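Local coordinates for BtGH115A (Bacteroides thetaiotaomicron, PDB 5BY3), which acts as a family GH115 4-O-methyl-alpha-glucuronidase, a glycoside hydrolase with specificity for decorated arabinogalactans, at residues D368-I373 with G398-H403; Y392-W397 with S412-Q417; V297-M302 with P343-L348. All blocks are in the same frame, centred on the assembly; numbering follows the deposited sequence.

All three contacts lie in the family 115 region, whose eight parallel strands form a TIM-type barrel. Contact 3 comes first along the chain; the segments of contacts 1 and 2 alternate. Contact 3 joins the loops after strands 290-291 and 339-341; contact 1 joins those after strands 362-366 and 388-393; contact 2 packs the end of strand 388-393 against helix 411-423. The centres of contacts 1 and 2 are about 9 Å apart. Those of contacts 2 and 3 are about 20 Å apart. Y396, from segment 392-397, bridges them: its ring meets Y370 and its hydroxyl probably bonds K345. The loops beyond the C-terminal strand ends, where TIM-barrel enzymes carry their active sites, are thus tied together.

Contact 1: residues D368-I373 with G398-H403; sequences DNYGYI and GRPHDH
Beyond the C-terminal ends of two adjacent TIM-barrel strands, the loop after 362-366 drives Y370 into the loop after 388-393. The Y370 hydroxyl donates to H401 O over 2.6 Å, from above the carbonyl plane, and so satisfies a buried backbone oxygen. Tip to tip with it stands P400, reached through a cis peptide, whose CD is 3.2 Å from Y370 OH. H403 CE1 lies over one face of the Y370 ring, offset toward the rim and 3.6 Å from Y370 CD2, with the ring planes at 49°. Tyrosine suits this place because its face packs against histidine while its hydroxyl bonds the backbone. At the H403 edge, in the ring plane, N369 O is 3.2 Å from CE1. A water donates to both N369 OD1 and R399 O, bridging the loops. Behind Y370, D368 OD1 accepts from Y370 N, an Asx turn, and also from Y372 N, the two coming from opposite faces of the carboxylate. Outward, P400 packs on W732 and V736 of helix 730-738, while I373 touches both helix 411-423 and strand 388-393.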
loop_
_atom_site.group_PDB
_atom_site.type_symbol
_atom_site.label_atom_id
_atom_site.label_comp_id
_atom_site.label_asym_id
_atom_site.label_seq_id
_atom_site.Cartn_x
_atom_site.Cartn_y
_atom_site.Cartn_z
ATOM N N ASP A 368 -4.433 -2.259 10.512
ATOM C CA ASP A 368 -5.810 -2.131 10.990
ATOM C C ASP A 368 -6.721 -1.575 9.884
ATOM O O ASP A 368 -7.750 -0.962 10.150
ATOM C CB ASP A 368 -5.824 -1.230 12.225
ATOM C CG ASP A 368 -5.362 0.231 11.931
ATOM O OD1 ASP A 368 -4.880 0.552 10.815
ATOM O OD2 ASP A 368 -5.505 1.078 12.843
ATOM N N ASN A 369 -6.290 -1.772 8.646
ATOM C CA ASN A 369 -6.971 -1.326 7.453
ATOM C C ASN A 369 -6.746 0.140 7.130
ATOM O O ASN A 369 -7.128 0.586 6.041
ATOM C CB ASN A 369 -8.482 -1.654 7.489
ATOM C CG ASN A 369 -8.777 -3.071 7.983
ATOM O OD1 ASN A 369 -9.535 -3.255 8.955
ATOM N ND2 ASN A 369 -8.195 -4.064 7.330
ATOM N N TYR A 370 -6.152 0.890 8.068
ATOM C CA TYR A 370 -5.830 2.293 7.837
ATOM C C TYR A 370 -4.330 2.542 7.934
ATOM O O TYR A 370 -3.881 3.667 8.216
ATOM C CB TYR A 370 -6.697 3.192 8.708
ATOM C CG TYR A 370 -8.204 3.006 8.457
ATOM C CD1 TYR A 370 -8.876 1.854 8.865
ATOM C CD2 TYR A 370 -8.963 3.992 7.786
ATOM C CE1 TYR A 370 -10.237 1.689 8.616
ATOM C CE2 TYR A 370 -10.336 3.832 7.530
ATOM C CZ TYR A 370 -10.959 2.689 7.941
ATOM O OH TYR A 370 -12.287 2.515 7.691
ATOM N N GLY A 371 -3.546 1.502 7.634
ATOM C CA GLY A 371 -2.093 1.632 7.504
ATOM C C GLY A 371 -1.310 1.678 8.817
ATOM O O GLY A 371 -0.130 2.095 8.840
ATOM N N TYR A 372 -1.969 1.263 9.908
ATOM C CA TYR A 372 -1.312 1.040 11.208
ATOM C C TYR A 372 -1.218 -0.430 11.569
ATOM O O TYR A 372 -2.229 -1.083 11.896
ATOM C CB TYR A 372 -2.026 1.800 12.318
ATOM C CG TYR A 372 -2.088 3.288 12.057
ATOM C CD1 TYR A 372 -0.957 4.111 12.257
ATOM C CD2 TYR A 372 -3.272 3.882 11.566
ATOM C CE1 TYR A 372 -1.015 5.493 12.028
ATOM C CE2 TYR A 372 -3.326 5.245 11.317
ATOM C CZ TYR A 372 -2.207 6.042 11.545
ATOM O OH TYR A 372 -2.321 7.392 11.323
ATOM N N ILE A 373 0.002 -0.950 11.493
ATOM C CA ILE A 373 0.294 -2.380 11.791
ATOM C C ILE A 373 -0.126 -2.776 13.217
ATOM O O ILE A 373 0.315 -2.145 14.192
ATOM C CB ILE A 373 1.777 -2.707 11.482
ATOM C CG1 ILE A 373 1.994 -2.528 9.981
ATOM C CG2 ILE A 373 2.130 -4.137 11.888
ATOM C CD1 ILE A 373 3.438 -2.557 9.505
ATOM N N GLY A 398 -14.836 -0.913 4.686
ATOM C CA GLY A 398 -15.136 -1.257 6.069
ATOM C C GLY A 398 -15.315 -0.068 6.971
ATOM O O GLY A 398 -15.446 1.046 6.483
ATOM N N ARG A 399 -15.338 -0.338 8.282
ATOM C CA ARG A 399 -15.570 0.626 9.337
ATOM C C ARG A 399 -14.244 1.227 9.816
ATOM O O ARG A 399 -13.224 0.546 9.771
ATOM C CB ARG A 399 -16.193 -0.072 10.555
ATOM C CG ARG A 399 -15.216 -1.020 11.274
ATOM C CD ARG A 399 -15.898 -1.788 12.371
ATOM N NE ARG A 399 -16.823 -2.733 11.769
ATOM C CZ ARG A 399 -17.638 -3.538 12.437
ATOM N NH1 ARG A 399 -17.684 -3.559 13.773
ATOM N NH2 ARG A 399 -18.403 -4.336 11.739
ATOM N N PRO A 400 -14.252 2.470 10.305
ATOM C CA PRO A 400 -15.433 3.379 10.328
ATOM C C PRO A 400 -15.889 3.924 8.949
ATOM O O PRO A 400 -17.008 4.420 8.836
ATOM C CB PRO A 400 -14.939 4.524 11.207
ATOM C CG PRO A 400 -13.463 4.585 10.889
ATOM C CD PRO A 400 -13.023 3.148 10.768
ATOM N N HIS A 401 -15.047 3.864 7.908
ATOM C CA HIS A 401 -15.490 4.318 6.555
ATOM C C HIS A 401 -14.575 3.762 5.436
ATOM O O HIS A 401 -13.372 3.742 5.618
ATOM C CB HIS A 401 -15.569 5.862 6.508
ATOM C CG HIS A 401 -16.336 6.379 5.345
ATOM N ND1 HIS A 401 -15.864 6.290 4.051
ATOM C CD2 HIS A 401 -17.567 6.944 5.266
ATOM C CE1 HIS A 401 -16.779 6.777 3.225
ATOM N NE2 HIS A 401 -17.818 7.184 3.938
ATOM N N ASP A 402 -15.128 3.361 4.285
ATOM C CA ASP A 402 -14.300 2.962 3.109
ATOM C C ASP A 402 -13.414 4.124 2.637
ATOM O O ASP A 402 -13.854 5.283 2.626
ATOM C CB ASP A 402 -15.088 2.586 1.850
ATOM C CG ASP A 402 -16.345 1.706 2.084
ATOM O OD1 ASP A 402 -16.694 1.334 3.239
ATOM O OD2 ASP A 402 -17.012 1.423 1.028
ATOM N N HIS A 403 -12.165 3.800 2.270
ATOM C CA HIS A 403 -11.399 4.641 1.384
ATOM C C HIS A 403 -11.133 3.884 0.107
ATOM O O HIS A 403 -10.179 3.103 0.024
ATOM C CB HIS A 403 -10.119 5.183 2.030
ATOM C CG HIS A 403 -9.303 4.172 2.783
ATOM N ND1 HIS A 403 -9.708 3.638 3.996
ATOM C CD2 HIS A 403 -8.079 3.637 2.519
ATOM C CE1 HIS A 403 -8.764 2.819 4.441
ATOM N NE2 HIS A 403 -7.783 2.775 3.548
HETATM O O HOH W 1 -11.997 -2.164 10.041
#

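Contact 2: residues Y392-W397 with S412-Q417; sequences YHVSYW and SLIYQQ
Y392 points its ring from the end of strand 388-393 at helix 411-423, within the beta-alpha-beta unit that continues into strand 429-433 of the TIM barrel. Its CG is anti to the backbone N (chi1 -159°), beside the carbonyl carbon, and the phenol end arrives between I414 and Q417. These two residues stand three apart on the helix and therefore share the face turned to the strand. The Y392 and I414 side chains are set slantwise to each other: ring atom CE2 of Y392 is 4.1 Å from I414 CG1. On the other ortho side of the hydroxyl, CE1 of Y392 lies 4.1 Å from Q417 CB, and here the two side chains cross at about a right angle. The hydroxyl itself comes close to the helix backbone, with Y392 OH 3.7 Å from I414 CA. Neither I414 nor Q417 touches the ring squarely over a face or at an edge; both approaches are oblique. Tyrosine fits because the ring spans the apolar layer between sheet and helix while its polar end, buried here, finds a weak hydrogen bond to G371 O in the neighbouring loop. Isoleucine suits because its longer branch serves two partners in turn, CG1 facing the ring and CD1 reaching V394. Strand 429-433 lies next to strand 388-393 in the sheet, its I431 and N433 sharing backbone hydrogen bonds with Y392, and F447 of helix 441-452 also touches the tyrosine. Just past the strand, V394 crosses I414 at about a right angle, a purely apolar touch in which V394 CG1 rests 3.9 Å from I414 CD1.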
loop_
_atom_site.group_PDB
_atom_site.type_symbol
_atom_site.label_atom_id
_atom_site.label_comp_id
_atom_site.label_asym_id
_atom_site.label_seq_id
_atom_site.Cartn_x
_atom_site.Cartn_y
_atom_site.Cartn_z
ATOM N N TYR A 392 -0.804 -5.197 4.335
ATOM C CA TYR A 392 -0.981 -3.751 4.513
ATOM C C TYR A 392 -2.041 -3.211 3.549
ATOM O O TYR A 392 -2.185 -3.744 2.445
ATOM C CB TYR A 392 0.346 -3.037 4.259
ATOM C CG TYR A 392 0.490 -1.633 4.872
ATOM C CD1 TYR A 392 0.928 -1.462 6.178
ATOM C CD2 TYR A 392 0.226 -0.485 4.123
ATOM C CE1 TYR A 392 1.080 -0.192 6.725
ATOM C CE2 TYR A 392 0.384 0.780 4.658
ATOM C CZ TYR A 392 0.813 0.916 5.963
ATOM O OH TYR A 392 0.980 2.157 6.513
ATOM N N HIS A 393 -2.758 -2.160 3.964
ATOM C CA HIS A 393 -3.831 -1.565 3.166
ATOM C C HIS A 393 -3.510 -0.161 2.693
ATOM O O HIS A 393 -3.198 0.695 3.516
ATOM C CB HIS A 393 -5.145 -1.491 3.963
ATOM C CG HIS A 393 -5.859 -2.795 4.096
ATOM N ND1 HIS A 393 -5.490 -3.759 5.015
ATOM C CD2 HIS A 393 -6.938 -3.287 3.447
ATOM C CE1 HIS A 393 -6.308 -4.791 4.920
ATOM N NE2 HIS A 393 -7.198 -4.530 3.977
ATOM N N VAL A 394 -3.598 0.078 1.386
ATOM C CA VAL A 394 -3.722 1.471 0.860
ATOM C C VAL A 394 -5.122 1.715 0.268
ATOM O O VAL A 394 -5.407 2.762 -0.289
ATOM C CB VAL A 394 -2.611 1.891 -0.150
ATOM C CG1 VAL A 394 -1.233 1.931 0.524
ATOM C CG2 VAL A 394 -2.616 1.004 -1.381
ATOM N N SER A 395 -5.995 0.724 0.447
ATOM C CA SER A 395 -7.402 0.789 0.033
ATOM C C SER A 395 -8.262 -0.105 0.956
ATOM O O SER A 395 -7.795 -1.125 1.441
ATOM C CB SER A 395 -7.526 0.388 -1.439
ATOM O OG SER A 395 -8.880 0.318 -1.810
ATOM N N TYR A 396 -9.501 0.282 1.224
ATOM C CA TYR A 396 -10.290 -0.542 2.117
ATOM C C TYR A 396 -11.776 -0.330 2.025
ATOM O O TYR A 396 -12.245 0.781 1.767
ATOM C CB TYR A 396 -9.824 -0.306 3.551
ATOM C CG TYR A 396 -10.543 -1.065 4.607
ATOM C CD1 TYR A 396 -10.409 -2.436 4.703
ATOM C CD2 TYR A 396 -11.344 -0.404 5.539
ATOM C CE1 TYR A 396 -11.075 -3.160 5.689
ATOM C CE2 TYR A 396 -11.984 -1.111 6.557
ATOM C CZ TYR A 396 -11.853 -2.498 6.616
ATOM O OH TYR A 396 -12.454 -3.222 7.622
ATOM N N TRP A 397 -12.513 -1.404 2.273
ATOM C CA TRP A 397 -13.979 -1.331 2.443
ATOM C C TRP A 397 -14.264 -1.787 3.861
ATOM O O TRP A 397 -13.941 -2.911 4.205
ATOM C CB TRP A 397 -14.669 -2.228 1.393
ATOM C CG TRP A 397 -16.107 -2.682 1.672
ATOM C CD1 TRP A 397 -16.877 -2.430 2.791
ATOM C CD2 TRP A 397 -16.916 -3.471 0.818
ATOM N NE1 TRP A 397 -18.108 -3.001 2.673
ATOM C CE2 TRP A 397 -18.168 -3.665 1.484
ATOM C CE3 TRP A 397 -16.718 -4.044 -0.456
ATOM C CZ2 TRP A 397 -19.227 -4.395 0.914
ATOM C CZ3 TRP A 397 -17.782 -4.795 -1.038
ATOM C CH2 TRP A 397 -19.022 -4.955 -0.347
ATOM N N SER A 412 4.635 9.273 3.903
ATOM C CA SER A 412 5.310 9.407 5.167
ATOM C C SER A 412 4.867 8.363 6.189
ATOM O O SER A 412 5.655 7.999 7.049
ATOM C CB SER A 412 5.034 10.771 5.754
ATOM O OG SER A 412 5.700 11.735 4.989
ATOM N N LEU A 413 3.612 7.911 6.087
ATOM C CA LEU A 413 3.027 6.994 7.048
ATOM C C LEU A 413 3.328 5.571 6.572
ATOM O O LEU A 413 3.694 4.693 7.385
ATOM C CB LEU A 413 1.531 7.270 7.263
ATOM C CG LEU A 413 0.660 6.144 7.874
ATOM C CD1 LEU A 413 0.969 5.933 9.364
ATOM C CD2 LEU A 413 -0.823 6.400 7.626
ATOM N N ILE A 414 3.196 5.355 5.265
ATOM C CA ILE A 414 3.568 4.104 4.699
ATOM C C ILE A 414 5.031 3.893 5.095
ATOM O O ILE A 414 5.342 2.874 5.735
ATOM C CB ILE A 414 3.326 4.052 3.176
ATOM C CG1 ILE A 414 1.833 4.178 2.878
ATOM C CG2 ILE A 414 3.908 2.776 2.522
ATOM C CD1 ILE A 414 1.619 4.499 1.406
ATOM N N TYR A 415 5.901 4.856 4.754
ATOM C CA TYR A 415 7.314 4.761 5.094
ATOM C C TYR A 415 7.547 4.368 6.541
ATOM O O TYR A 415 8.193 3.335 6.783
ATOM C CB TYR A 415 8.084 6.040 4.840
ATOM C CG TYR A 415 9.539 5.874 5.219
ATOM C CD1 TYR A 415 10.356 5.019 4.496
ATOM C CD2 TYR A 415 10.095 6.531 6.336
ATOM C CE1 TYR A 415 11.684 4.801 4.858
ATOM C CE2 TYR A 415 11.449 6.351 6.696
ATOM C CZ TYR A 415 12.229 5.478 5.942
ATOM O OH TYR A 415 13.552 5.261 6.233
ATOM N N GLN A 416 7.032 5.169 7.491
ATOM C CA GLN A 416 7.391 4.938 8.876
ATOM C C GLN A 416 6.885 3.611 9.454
ATOM O O GLN A 416 7.559 3.016 10.293
ATOM C CB GLN A 416 7.123 6.141 9.781
ATOM C CG GLN A 416 5.812 6.149 10.558
ATOM C CD GLN A 416 5.779 5.329 11.851
ATOM O OE1 GLN A 416 6.740 5.238 12.621
ATOM N NE2 GLN A 416 4.632 4.752 12.098
ATOM N N GLN A 417 5.718 3.167 9.014
ATOM C CA GLN A 417 5.182 1.923 9.466
ATOM C C GLN A 417 5.962 0.752 8.896
ATOM O O GLN A 417 6.267 -0.189 9.634
ATOM C CB GLN A 417 3.692 1.806 9.149
ATOM C CG GLN A 417 2.780 2.587 10.109
ATOM C CD GLN A 417 2.794 2.001 11.521
ATOM O OE1 GLN A 417 3.165 2.684 12.495
ATOM N NE2 GLN A 417 2.409 0.711 11.637
#

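Contact 3: residues V297-M302 with P343-L348; sequences VHDGKM and PYKEVL
D299 and K345 form a salt bridge between two beta-alpha loops of the TIM barrel, those following the neighbouring strands 290-291 and 339-341. The bond is long and weak, K345 NZ to D299 OD2 at 3.3 Å, and the side chains cross at about a right angle. The same carboxylate oxygen also lies against the aliphatic chain, with D299 OD2 3.4 Å from K345 CD, and near the Y344 ring, 3.6 Å from its CE2. A lysine suits this place because its ammonium can serve several acceptors at once: besides D299 it donates to Y344 OH over 3.0 Å and is hydrogen-bonded to Y396 OH. An alanine here would probably leave D299 without its lysine charge partner and deprive the two tyrosine hydroxyls of a shared ammonium. K345 is positioned by a type II' turn from Y344 to V347, and its CG packs over one face of the Y344 ring. E346, the next residue, presents its carboxylate to the first loop near G300, but its strong partner is R295, with which OE1 makes a salt bridge; R295 also forms a long, weak ion pair with D299. G300 takes backbone angles (phi 107°) at which a side chain would collide with the carbonyl oxygen of D299, so only a residue without a side chain sits easily here. Farther toward solvent, exposed K301 reaches back obliquely across E346, its NZ 4.8 Å from E346 OE1, where the opposite charges may attract without touching. Its nearest approach is to the methylene carbon, K301 NZ to E346 CB, at 4.0 Å.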
loop_
_atom_site.group_PDB
_atom_site.type_symbol
_atom_site.label_atom_id
_atom_site.label_comp_id
_atom_site.label_asym_id
_atom_site.label_seq_id
_atom_site.Cartn_x
_atom_site.Cartn_y
_atom_site.Cartn_z
ATOM N N VAL A 297 -16.848 -17.680 4.649
ATOM C CA VAL A 297 -16.966 -17.581 3.194
ATOM C C VAL A 297 -16.229 -16.343 2.604
ATOM O O VAL A 297 -15.435 -16.480 1.647
ATOM C CB VAL A 297 -18.459 -17.692 2.752
ATOM C CG1 VAL A 297 -18.684 -17.149 1.337
ATOM C CG2 VAL A 297 -18.924 -19.146 2.854
ATOM N N HIS A 298 -16.481 -15.161 3.187
ATOM C CA HIS A 298 -15.738 -13.924 2.879
ATOM C C HIS A 298 -15.076 -13.389 4.169
ATOM O O HIS A 298 -14.104 -13.975 4.641
ATOM C CB HIS A 298 -16.641 -12.874 2.193
ATOM C CG HIS A 298 -15.888 -11.855 1.380
ATOM N ND1 HIS A 298 -14.758 -11.209 1.841
ATOM C CD2 HIS A 298 -16.115 -11.363 0.139
ATOM C CE1 HIS A 298 -14.316 -10.373 0.917
ATOM N NE2 HIS A 298 -15.124 -10.448 -0.125
ATOM N N ASP A 299 -15.574 -12.291 4.741
ATOM C CA ASP A 299 -15.223 -11.972 6.130
ATOM C C ASP A 299 -16.213 -12.617 7.123
ATOM O O ASP A 299 -17.165 -13.310 6.723
ATOM C CB ASP A 299 -15.030 -10.464 6.354
ATOM C CG ASP A 299 -13.577 -10.007 6.088
ATOM O OD1 ASP A 299 -13.107 -10.073 4.930
ATOM O OD2 ASP A 299 -12.901 -9.581 7.046
ATOM N N GLY A 300 -15.949 -12.416 8.409
ATOM C CA GLY A 300 -16.760 -12.979 9.490
ATOM C C GLY A 300 -16.088 -14.125 10.234
ATOM O O GLY A 300 -14.960 -14.556 9.907
ATOM N N LYS A 301 -16.806 -14.618 11.244
ATOM C CA LYS A 301 -16.420 -15.810 12.009
ATOM C C LYS A 301 -16.276 -16.983 11.037
ATOM O O LYS A 301 -16.849 -16.950 9.949
ATOM C CB LYS A 301 -17.496 -16.151 13.081
ATOM C CG LYS A 301 -18.137 -14.976 13.822
ATOM C CD LYS A 301 -17.167 -14.300 14.795
ATOM C CE LYS A 301 -17.320 -12.776 14.827
ATOM N NZ LYS A 301 -16.081 -12.089 15.309
HETATM N N MSE A 302 -15.507 -18.006 11.402
HETATM C CA MSE A 302 -15.739 -19.352 10.809
HETATM C C MSE A 302 -17.071 -19.842 11.348
HETATM O O MSE A 302 -17.547 -19.402 12.420
HETATM C CB MSE A 302 -14.677 -20.422 11.087
HETATM C CG MSE A 302 -14.483 -20.474 12.600
HETATM SE SE MSE A 302 -13.089 -21.747 13.063
HETATM C CE MSE A 302 -11.736 -20.384 13.429
ATOM N N PRO A 343 -3.373 -14.068 10.614
ATOM C CA PRO A 343 -4.308 -13.683 11.692
ATOM C C PRO A 343 -4.797 -12.203 11.567
ATOM O O PRO A 343 -4.309 -11.279 12.233
ATOM C CB PRO A 343 -3.520 -13.975 12.970
ATOM C CG PRO A 343 -2.083 -13.832 12.573
ATOM C CD PRO A 343 -1.972 -14.010 11.075
ATOM N N TYR A 344 -5.737 -12.025 10.648
ATOM C CA TYR A 344 -6.395 -10.773 10.332
ATOM C C TYR A 344 -7.706 -10.726 11.123
ATOM O O TYR A 344 -8.336 -11.779 11.355
ATOM C CB TYR A 344 -6.665 -10.766 8.825
ATOM C CG TYR A 344 -7.439 -9.608 8.271
ATOM C CD1 TYR A 344 -6.954 -8.299 8.348
ATOM C CD2 TYR A 344 -8.662 -9.821 7.651
ATOM C CE1 TYR A 344 -7.681 -7.230 7.817
ATOM C CE2 TYR A 344 -9.400 -8.773 7.104
ATOM C CZ TYR A 344 -8.919 -7.474 7.185
ATOM O OH TYR A 344 -9.676 -6.445 6.635
ATOM N N LYS A 345 -8.119 -9.510 11.507
ATOM C CA LYS A 345 -9.350 -9.262 12.302
ATOM C C LYS A 345 -9.407 -10.218 13.525
ATOM O O LYS A 345 -8.440 -10.221 14.297
ATOM C CB LYS A 345 -10.618 -9.246 11.412
ATOM C CG LYS A 345 -10.729 -8.041 10.464
ATOM C CD LYS A 345 -12.141 -7.919 9.879
ATOM C CE LYS A 345 -12.453 -6.530 9.334
ATOM N NZ LYS A 345 -12.466 -6.419 7.840
ATOM N N GLU A 346 -10.443 -11.065 13.663
ATOM C CA GLU A 346 -10.687 -11.858 14.905
ATOM C C GLU A 346 -9.720 -13.044 15.076
ATOM O O GLU A 346 -9.652 -13.643 16.163
ATOM C CB GLU A 346 -12.141 -12.361 14.979
ATOM C CG GLU A 346 -12.430 -13.675 14.211
ATOM C CD GLU A 346 -12.288 -13.553 12.679
ATOM O OE1 GLU A 346 -12.566 -12.465 12.114
ATOM O OE2 GLU A 346 -11.924 -14.552 12.011
ATOM N N VAL A 347 -9.014 -13.396 13.993
ATOM C CA VAL A 347 -8.062 -14.501 14.024
ATOM C C VAL A 347 -6.776 -14.164 14.809
ATOM O O VAL A 347 -6.142 -15.068 15.372
ATOM C CB VAL A 347 -7.912 -15.270 12.647
ATOM C CG1 VAL A 347 -8.007 -14.366 11.433
ATOM C CG2 VAL A 347 -6.667 -16.155 12.567
ATOM N N LEU A 348 -6.438 -12.871 14.904
ATOM C CA LEU A 348 -5.351 -12.402 15.774
ATOM C C LEU A 348 -5.609 -12.861 17.223
ATOM O O LEU A 348 -4.668 -13.374 17.873
ATOM C CB LEU A 348 -5.139 -10.872 15.655
ATOM C CG LEU A 348 -4.063 -10.108 16.475
ATOM C CD1 LEU A 348 -2.662 -10.220 15.897
ATOM C CD2 LEU A 348 -4.446 -8.643 16.707
#